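Local coordinates for alginate biosynthesis protein AlgJ (Pseudomonas putida, PDB 4O8V) that probably acts with AlgI and AlgF in adding acetyl groups to the O-2 and O-3 positions of mannuronate residues in alginate, as an SGNH hydrolase-like acetyltransferase of the periplasm, at residues A[150-162]-A[183-195]. Residues are numbered along the deposited sequence; the frame is centred on the assembly and turned at random.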
ATOM      1  N   GLN A 150      -9.207  21.179  -6.448  1.00 39.46           N
ATOM      2  CA  GLN A 150     -10.599  20.844  -6.205  1.00 41.57           C
ATOM      3  C   GLN A 150     -10.745  20.469  -4.741  1.00 36.12           C
ATOM      4  O   GLN A 150      -9.935  19.719  -4.210  1.00 34.96           O
ATOM      5  CB  GLN A 150     -11.074  19.697  -7.097  1.00 45.65           C
ATOM      6  CG  GLN A 150     -12.571  19.438  -6.958  1.00 55.29           C
ATOM      7  CD  GLN A 150     -13.093  18.400  -7.925  1.00 63.31           C
ATOM      8  OE1 GLN A 150     -12.338  17.570  -8.427  1.00 63.02           O
ATOM      9  NE2 GLN A 150     -14.397  18.446  -8.198  1.00 69.43           N
ATOM     10  N   ALA A 151     -11.771  20.991  -4.086  1.00 38.09           N
ATOM     11  CA  ALA A 151     -11.922  20.738  -2.650  1.00 38.02           C
ATOM     12  C   ALA A 151     -12.779  19.507  -2.375  1.00 38.37           C
ATOM     13  O   ALA A 151     -13.751  19.229  -3.082  1.00 36.66           O
ATOM     14  CB  ALA A 151     -12.510  21.949  -1.970  1.00 44.37           C
ATOM     15  N   PHE A 152     -12.415  18.768  -1.334  1.00 31.76           N
ATOM     16  CA  PHE A 152     -13.193  17.603  -0.940  1.00 33.92           C
ATOM     17  C   PHE A 152     -13.457  17.707   0.549  1.00 35.09           C
ATOM     18  O   PHE A 152     -12.671  18.307   1.272  1.00 37.02           O
ATOM     19  CB  PHE A 152     -12.456  16.295  -1.270  1.00 30.41           C
ATOM     20  CG  PHE A 152     -12.361  16.006  -2.742  1.00 32.59           C
ATOM     21  CD1 PHE A 152     -11.406  16.639  -3.527  1.00 33.76           C
ATOM     22  CD2 PHE A 152     -13.231  15.106  -3.344  1.00 31.81           C
ATOM     23  CE1 PHE A 152     -11.324  16.388  -4.877  1.00 34.85           C
ATOM     24  CE2 PHE A 152     -13.150  14.844  -4.692  1.00 36.27           C
ATOM     25  CZ  PHE A 152     -12.192  15.486  -5.460  1.00 36.56           C
ATOM     26  N   ILE A 153     -14.557  17.115   0.998  1.00 34.42           N
ATOM     27  CA  ILE A 153     -14.868  17.043   2.419  1.00 29.77           C
ATOM     28  C   ILE A 153     -15.022  15.580   2.833  1.00 31.95           C
ATOM     29  O   ILE A 153     -15.712  14.800   2.167  1.00 33.16           O
ATOM     30  CB  ILE A 153     -16.159  17.827   2.757  1.00 35.49           C
ATOM     31  CG1 ILE A 153     -15.904  19.334   2.633  1.00 40.13           C
ATOM     32  CG2 ILE A 153     -16.639  17.473   4.156  1.00 38.27           C
ATOM     33  CD1 ILE A 153     -17.154  20.227   2.716  1.00 45.02           C
ATOM     34  N   THR A 154     -14.355  15.202   3.918  1.00 31.28           N
ATOM     35  CA  THR A 154     -14.469  13.850   4.474  1.00 30.62           C
ATOM     36  C   THR A 154     -15.341  13.899   5.709  1.00 34.75           C
ATOM     37  O   THR A 154     -15.126  14.737   6.572  1.00 37.46           O
ATOM     38  CB  THR A 154     -13.084  13.264   4.822  1.00 30.93           C
ATOM     39  OG1 THR A 154     -12.336  13.086   3.610  1.00 33.57           O
ATOM     40  CG2 THR A 154     -13.214  11.913   5.553  1.00 30.24           C
ATOM     41  N   GLU A 155     -16.365  13.052   5.763  1.00 30.63           N
ATOM     42  CA  GLU A 155     -17.246  13.017   6.928  1.00 35.74           C
ATOM     43  C   GLU A 155     -17.095  11.689   7.660  1.00 32.23           C
ATOM     44  O   GLU A 155     -17.024  10.620   7.043  1.00 35.94           O
ATOM     45  CB  GLU A 155     -18.707  13.223   6.524  1.00 44.20           C
ATOM     46  CG  GLU A 155     -19.024  14.613   5.970  1.00 57.51           C
ATOM     47  CD  GLU A 155     -20.502  14.792   5.645  1.00 69.72           C
ATOM     48  OE1 GLU A 155     -21.274  13.823   5.835  1.00 74.89           O
ATOM     49  OE2 GLU A 155     -20.893  15.898   5.202  1.00 72.70           O
ATOM     50  N   ALA A 156     -17.041  11.759   8.980  1.00 32.94           N
ATOM     51  CA  ALA A 156     -16.931  10.564   9.795  1.00 33.02           C
ATOM     52  C   ALA A 156     -18.325  10.111  10.164  1.00 36.13           C
ATOM     53  O   ALA A 156     -19.112  10.900  10.694  1.00 40.29           O
ATOM     54  CB  ALA A 156     -16.113  10.844  11.038  1.00 38.17           C
ATOM     55  N   GLY A 157     -18.639   8.855   9.869  1.00 32.28           N
ATOM     56  CA  GLY A 157     -19.934   8.299  10.218  1.00 34.13           C
ATOM     57  C   GLY A 157     -19.889   7.502  11.517  1.00 34.79           C
ATOM     58  O   GLY A 157     -19.157   7.835  12.444  1.00 30.86           O
ATOM     59  N   ASN A 158     -20.678   6.440  11.579  1.00 32.68           N
ATOM     60  CA  ASN A 158     -20.774   5.649  12.797  1.00 32.73           C
ATOM     61  C   ASN A 158     -19.587   4.703  12.939  1.00 28.72           C
ATOM     62  O   ASN A 158     -18.856   4.459  11.987  1.00 29.94           O
ATOM     63  CB  ASN A 158     -22.088   4.867  12.817  1.00 35.60           C
ATOM     64  CG  ASN A 158     -23.297   5.770  12.918  1.00 44.63           C
ATOM     65  OD1 ASN A 158     -23.202   6.908  13.398  1.00 48.00           O
ATOM     66  ND2 ASN A 158     -24.446   5.277  12.458  1.00 49.72           N
ATOM     67  N   THR A 159     -19.395   4.183  14.149  1.00 26.27           N
ATOM     68  CA  THR A 159     -18.395   3.156  14.405  1.00 29.21           C
ATOM     69  C   THR A 159     -19.115   1.846  14.757  1.00 27.17           C
ATOM     70  O   THR A 159     -20.116   1.873  15.484  1.00 30.94           O
ATOM     71  CB  THR A 159     -17.463   3.574  15.566  1.00 34.38           C
ATOM     72  OG1 THR A 159     -16.681   4.714  15.175  1.00 33.88           O
ATOM     73  CG2 THR A 159     -16.544   2.427  15.992  1.00 31.12           C
ATOM     74  N   ALA A 160     -18.616   0.722  14.232  1.00 25.99           N
ATOM     75  CA  ALA A 160     -19.213  -0.598  14.454  1.00 32.49           C
ATOM     76  C   ALA A 160     -18.119  -1.651  14.489  1.00 29.50           C
ATOM     77  O   ALA A 160     -17.017  -1.416  13.964  1.00 28.34           O
ATOM     78  CB  ALA A 160     -20.242  -0.929  13.359  1.00 30.44           C
ATOM     79  N   PRO A 161     -18.407  -2.821  15.088  1.00 27.68           N
ATOM     80  CA  PRO A 161     -17.387  -3.875  15.077  1.00 25.56           C
ATOM     81  C   PRO A 161     -16.990  -4.314  13.670  1.00 25.58           C
ATOM     82  O   PRO A 161     -17.775  -4.215  12.722  1.00 27.34           O
ATOM     83  CB  PRO A 161     -18.065  -5.044  15.815  1.00 24.64           C
ATOM     84  CG  PRO A 161     -19.149  -4.435  16.628  1.00 28.13           C
ATOM     85  CD  PRO A 161     -19.615  -3.220  15.842  1.00 26.84           C
ATOM     86  N   TYR A 162     -15.762  -4.796  13.547  1.00 26.22           N
ATOM     87  CA  TYR A 162     -15.246  -5.263  12.266  1.00 28.89           C
ATOM     88  C   TYR A 162     -14.396  -6.524  12.498  1.00 28.58           C
ATOM     89  O   TYR A 162     -13.461  -6.493  13.300  1.00 32.42           O
ATOM     90  CB  TYR A 162     -14.427  -4.153  11.596  1.00 27.84           C
ATOM     91  CG  TYR A 162     -13.830  -4.586  10.274  1.00 26.47           C
ATOM     92  CD1 TYR A 162     -14.620  -4.695   9.143  1.00 31.20           C
ATOM     93  CD2 TYR A 162     -12.485  -4.935  10.179  1.00 29.18           C
ATOM     94  CE1 TYR A 162     -14.088  -5.133   7.932  1.00 33.70           C
ATOM     95  CE2 TYR A 162     -11.944  -5.372   8.970  1.00 31.29           C
ATOM     96  CZ  TYR A 162     -12.743  -5.458   7.862  1.00 34.79           C
ATOM     97  OH  TYR A 162     -12.202  -5.878   6.661  1.00 39.75           O
ATOM     98  N   PRO A 183     -13.335  -8.509  18.061  1.00 26.77           N
ATOM     99  CA  PRO A 183     -13.317  -7.726  16.822  1.00 29.15           C
ATOM    100  C   PRO A 183     -12.730  -6.339  17.039  1.00 26.39           C
ATOM    101  O   PRO A 183     -12.863  -5.781  18.138  1.00 22.10           O
ATOM    102  CB  PRO A 183     -14.796  -7.626  16.444  1.00 33.99           C
ATOM    103  CG  PRO A 183     -15.461  -8.732  17.173  1.00 36.04           C
ATOM    104  CD  PRO A 183     -14.692  -8.945  18.429  1.00 32.00           C
ATOM    105  N   ASP A 184     -12.095  -5.785  16.006  1.00 25.10           N
ATOM    106  CA  ASP A 184     -11.759  -4.365  15.990  1.00 25.92           C
ATOM    107  C   ASP A 184     -13.027  -3.526  15.980  1.00 27.61           C
ATOM    108  O   ASP A 184     -14.119  -4.042  15.759  1.00 26.46           O
ATOM    109  CB  ASP A 184     -10.927  -3.999  14.742  1.00 27.27           C
ATOM    110  CG  ASP A 184      -9.454  -4.322  14.897  1.00 28.24           C
ATOM    111  OD1 ASP A 184      -8.701  -3.481  15.447  1.00 27.48           O
ATOM    112  OD2 ASP A 184      -9.038  -5.401  14.433  1.00 31.11           O
ATOM    113  N   ASN A 185     -12.864  -2.225  16.201  1.00 25.59           N
ATOM    114  CA  ASN A 185     -13.914  -1.263  15.902  1.00 25.70           C
ATOM    115  C   ASN A 185     -13.489  -0.488  14.674  1.00 26.89           C
ATOM    116  O   ASN A 185     -12.297  -0.230  14.494  1.00 30.78           O
ATOM    117  CB  ASN A 185     -14.164  -0.324  17.080  1.00 28.07           C
ATOM    118  CG  ASN A 185     -15.047  -0.950  18.143  1.00 31.76           C
ATOM    119  OD1 ASN A 185     -15.891  -1.801  17.850  1.00 30.66           O
ATOM    120  ND2 ASN A 185     -14.871  -0.517  19.386  1.00 32.49           N
ATOM    121  N   LEU A 186     -14.456  -0.154  13.824  1.00 26.19           N
ATOM    122  CA  LEU A 186     -14.168   0.545  12.575  1.00 25.41           C
ATOM    123  C   LEU A 186     -15.096   1.724  12.349  1.00 24.49           C
ATOM    124  O   LEU A 186     -16.322   1.586  12.344  1.00 28.43           O
ATOM    125  CB  LEU A 186     -14.265  -0.440  11.386  1.00 20.24           C
ATOM    126  CG  LEU A 186     -14.143   0.269  10.025  1.00 29.63           C
ATOM    127  CD1 LEU A 186     -12.721   0.835   9.846  1.00 23.15           C
ATOM    128  CD2 LEU A 186     -14.533  -0.703   8.875  1.00 26.72           C
ATOM    129  N   GLN A 187     -14.506   2.909  12.165  1.00 25.73           N
ATOM    130  CA  GLN A 187     -15.288   4.101  11.892  1.00 27.31           C
ATOM    131  C   GLN A 187     -15.493   4.264  10.383  1.00 27.17           C
ATOM    132  O   GLN A 187     -14.544   4.210   9.610  1.00 29.50           O
ATOM    133  CB  GLN A 187     -14.609   5.355  12.448  1.00 29.50           C
ATOM    134  CG  GLN A 187     -15.460   6.593  12.280  1.00 33.89           C
ATOM    135  CD  GLN A 187     -14.786   7.850  12.791  1.00 37.92           C
ATOM    136  OE1 GLN A 187     -13.718   8.241  12.310  1.00 39.72           O
ATOM    137  NE2 GLN A 187     -15.416   8.499  13.757  1.00 40.33           N
ATOM    138  N   LYS A 188     -16.738   4.421   9.971  1.00 27.69           N
ATOM    139  CA  LYS A 188     -17.028   4.699   8.572  1.00 30.82           C
ATOM    140  C   LYS A 188     -16.532   6.101   8.226  1.00 32.24           C
ATOM    141  O   LYS A 188     -16.800   7.047   8.960  1.00 29.97           O
ATOM    142  CB  LYS A 188     -18.539   4.596   8.298  1.00 34.82           C
ATOM    143  CG  LYS A 188     -18.889   4.719   6.818  1.00 43.32           C
ATOM    144  CD  LYS A 188     -20.390   4.840   6.604  1.00 51.69           C
ATOM    145  CE  LYS A 188     -20.715   5.124   5.149  1.00 56.01           C
ATOM    146  NZ  LYS A 188     -19.966   4.219   4.233  1.00 54.53           N
ATOM    147  N   ARG A 189     -15.819   6.257   7.115  0.51 33.13           N
ATOM    148  CA  ARG A 189     -15.450   7.604   6.672  0.51 34.63           C
ATOM    149  C   ARG A 189     -15.548   7.714   5.167  0.51 37.29           C
ATOM    150  O   ARG A 189     -14.964   6.905   4.437  0.51 38.22           O
ATOM    151  CB  ARG A 189     -14.044   7.974   7.156  0.51 34.61           C
ATOM    152  CG  ARG A 189     -14.058   8.685   8.513  0.51 36.45           C
ATOM    153  CD  ARG A 189     -12.726   8.576   9.247  0.51 37.08           C
ATOM    154  NE  ARG A 189     -11.599   8.956   8.404  0.51 37.93           N
ATOM    155  CZ  ARG A 189     -11.131  10.192   8.271  0.51 37.39           C
ATOM    156  NH1 ARG A 189     -11.688  11.209   8.925  0.51 38.42           N
ATOM    157  NH2 ARG A 189     -10.093  10.410   7.473  0.51 33.99           N
ATOM    158  N   THR A 190     -16.307   8.711   4.723  1.00 35.62           N
ATOM    159  CA  THR A 190     -16.606   8.924   3.316  1.00 42.59           C
ATOM    160  C   THR A 190     -16.208  10.331   2.861  1.00 38.19           C
ATOM    161  O   THR A 190     -16.349  11.303   3.603  1.00 39.14           O
ATOM    162  CB  THR A 190     -18.098   8.689   3.034  1.00 46.37           C
ATOM    163  OG1 THR A 190     -18.877   9.499   3.910  1.00 49.68           O
ATOM    164  CG2 THR A 190     -18.468   7.232   3.295  1.00 51.01           C
ATOM    165  N   THR A 191     -15.730  10.434   1.623  1.00 33.16           N
ATOM    166  CA  THR A 191     -15.235  11.692   1.085  1.00 30.36           C
ATOM    167  C   THR A 191     -16.042  12.089  -0.144  1.00 35.46           C
ATOM    168  O   THR A 191     -16.331  11.252  -0.994  1.00 34.89           O
ATOM    169  CB  THR A 191     -13.746  11.582   0.716  1.00 29.46           C
ATOM    170  OG1 THR A 191     -12.991  11.218   1.886  1.00 31.39           O
ATOM    171  CG2 THR A 191     -13.224  12.910   0.136  1.00 29.03           C
ATOM    172  N   ARG A 192     -16.415  13.360  -0.226  1.00 33.48           N
ATOM    173  CA  ARG A 192     -17.189  13.853  -1.352  1.00 37.91           C
ATOM    174  C   ARG A 192     -16.616  15.177  -1.843  1.00 42.92           C
ATOM    175  O   ARG A 192     -16.085  15.955  -1.051  1.00 41.65           O
ATOM    176  CB  ARG A 192     -18.651  14.031  -0.944  1.00 47.29           C
ATOM    177  CG  ARG A 192     -18.815  15.033   0.190  1.00 56.53           C
ATOM    178  CD  ARG A 192     -20.222  15.082   0.756  1.00 63.19           C
ATOM    179  NE  ARG A 192     -20.274  15.930   1.945  1.00 64.76           N
ATOM    180  CZ  ARG A 192     -20.342  17.259   1.915  1.00 65.51           C
ATOM    181  NH1 ARG A 192     -20.370  17.903   0.750  1.00 61.58           N
ATOM    182  NH2 ARG A 192     -20.384  17.946   3.049  1.00 68.80           N
ATOM    183  N   PRO A 193     -16.714  15.435  -3.154  1.00 43.17           N
ATOM    184  CA  PRO A 193     -16.390  16.771  -3.674  1.00 45.98           C
ATOM    185  C   PRO A 193     -17.376  17.804  -3.160  1.00 49.53           C
ATOM    186  O   PRO A 193     -18.534  17.471  -2.925  1.00 55.10           O
ATOM    187  CB  PRO A 193     -16.515  16.607  -5.195  1.00 47.22           C
ATOM    188  CG  PRO A 193     -17.429  15.431  -5.373  1.00 46.21           C
ATOM    189  CD  PRO A 193     -17.137  14.508  -4.216  1.00 41.97           C
ATOM    190  N   VAL A 194     -16.925  19.038  -2.977  1.00 52.77           N
ATOM    191  CA  VAL A 194     -17.814  20.118  -2.578  1.00 60.91           C
ATOM    192  C   VAL A 194     -18.744  20.508  -3.735  1.00 64.51           C
ATOM    193  O   VAL A 194     -19.909  20.858  -3.518  1.00 68.10           O
ATOM    194  CB  VAL A 194     -17.008  21.343  -2.101  1.00 66.05           C
ATOM    195  CG1 VAL A 194     -17.938  22.496  -1.744  1.00 73.02           C
ATOM    196  CG2 VAL A 194     -16.136  20.958  -0.906  1.00 63.27           C
ATOM    197  N   ASP A 195     -18.221  20.422  -4.957  1.00 61.67           N
ATOM    198  CA  ASP A 195     -18.986  20.675  -6.184  1.00 66.74           C
ATOM    199  C   ASP A 195     -19.703  22.027  -6.178  1.00 72.17           C
ATOM    200  O   ASP A 195     -19.797  22.699  -7.210  1.00 76.01           O
ATOM    201  CB  ASP A 195     -19.999  19.544  -6.423  1.00 64.89           C
ATOM    202  CG  ASP A 195     -19.394  18.366  -7.170  1.00 60.92           C
TER
HETATM  203  O   HOH W   1     -15.225  20.262  -5.343  1.00 42.88           O
HETATM  204  O   HOH W   2     -19.195   8.632   6.413  1.00 43.34           O
HETATM  205  O   HOH W   3     -18.004   7.216  14.910  1.00 29.91           O
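With chi1 at -66° in Thr-154 and -59° in Thr-191, each OG1 lies opposite its own carbonyl carbon, and the two hydroxyls form a hydrogen bond, Thr-191 OG1 giving to Thr-154 OG1 at 2.6 Å; in backbone terms the residues are a non-hydrogen-bonded antiparallel pair. Gln-233 is a second partner of the Thr-154 hydroxyl and Asn-226 of its mate, so the pair ties the two-stranded ribbon to the body of the domain. The other branch of Thr-154, its CG2, lies over one face of the Arg-189 guanidinium in one of that residue's two conformers, where the group forms a salt bridge with Glu-129. An alanine in place of Thr-154 would probably leave the hydroxyl of Thr-191 without its acceptor and Gln-233 without its mate. Beside Thr-191, the Phe-152 ring meets Pro-193, with 3.8 Å between Phe-152 CE2 and Pro-193 CB.

On the other face of the ribbon, Arg-192 reaches across to Glu-155 in a salt bridge, Arg-192 NH2 to Glu-155 OE2 at 3.0 Å. The carboxylate and guanidinium planes stand 82° apart, and OE2 alone takes both nitrogens, NH2 meeting it on the anti side but out of the carboxylate plane; the bond from NE is weak. Ile-153 covers a face of the same guanidinium.

Antiparallel backbone bonds join strands 152-162 and 184-193, with the register shifting by one at a beta bulge between Ala-156 and Thr-159. There Gly-157 N gives to Lys-188 O at 2.7 Å, and Lys-188 N to Asn-158 O. Beyond it, Tyr-162 CB packs on Leu-186 CB at 3.7 Å, and the tyrosine side chain extends to Asp-120, an active-site residue by similarity. The ribbon thus combines an exposed ion pair with hydroxyls bonded to the protein body, and Tyr-162 brings its end against the putative Ser-His-Asp triad.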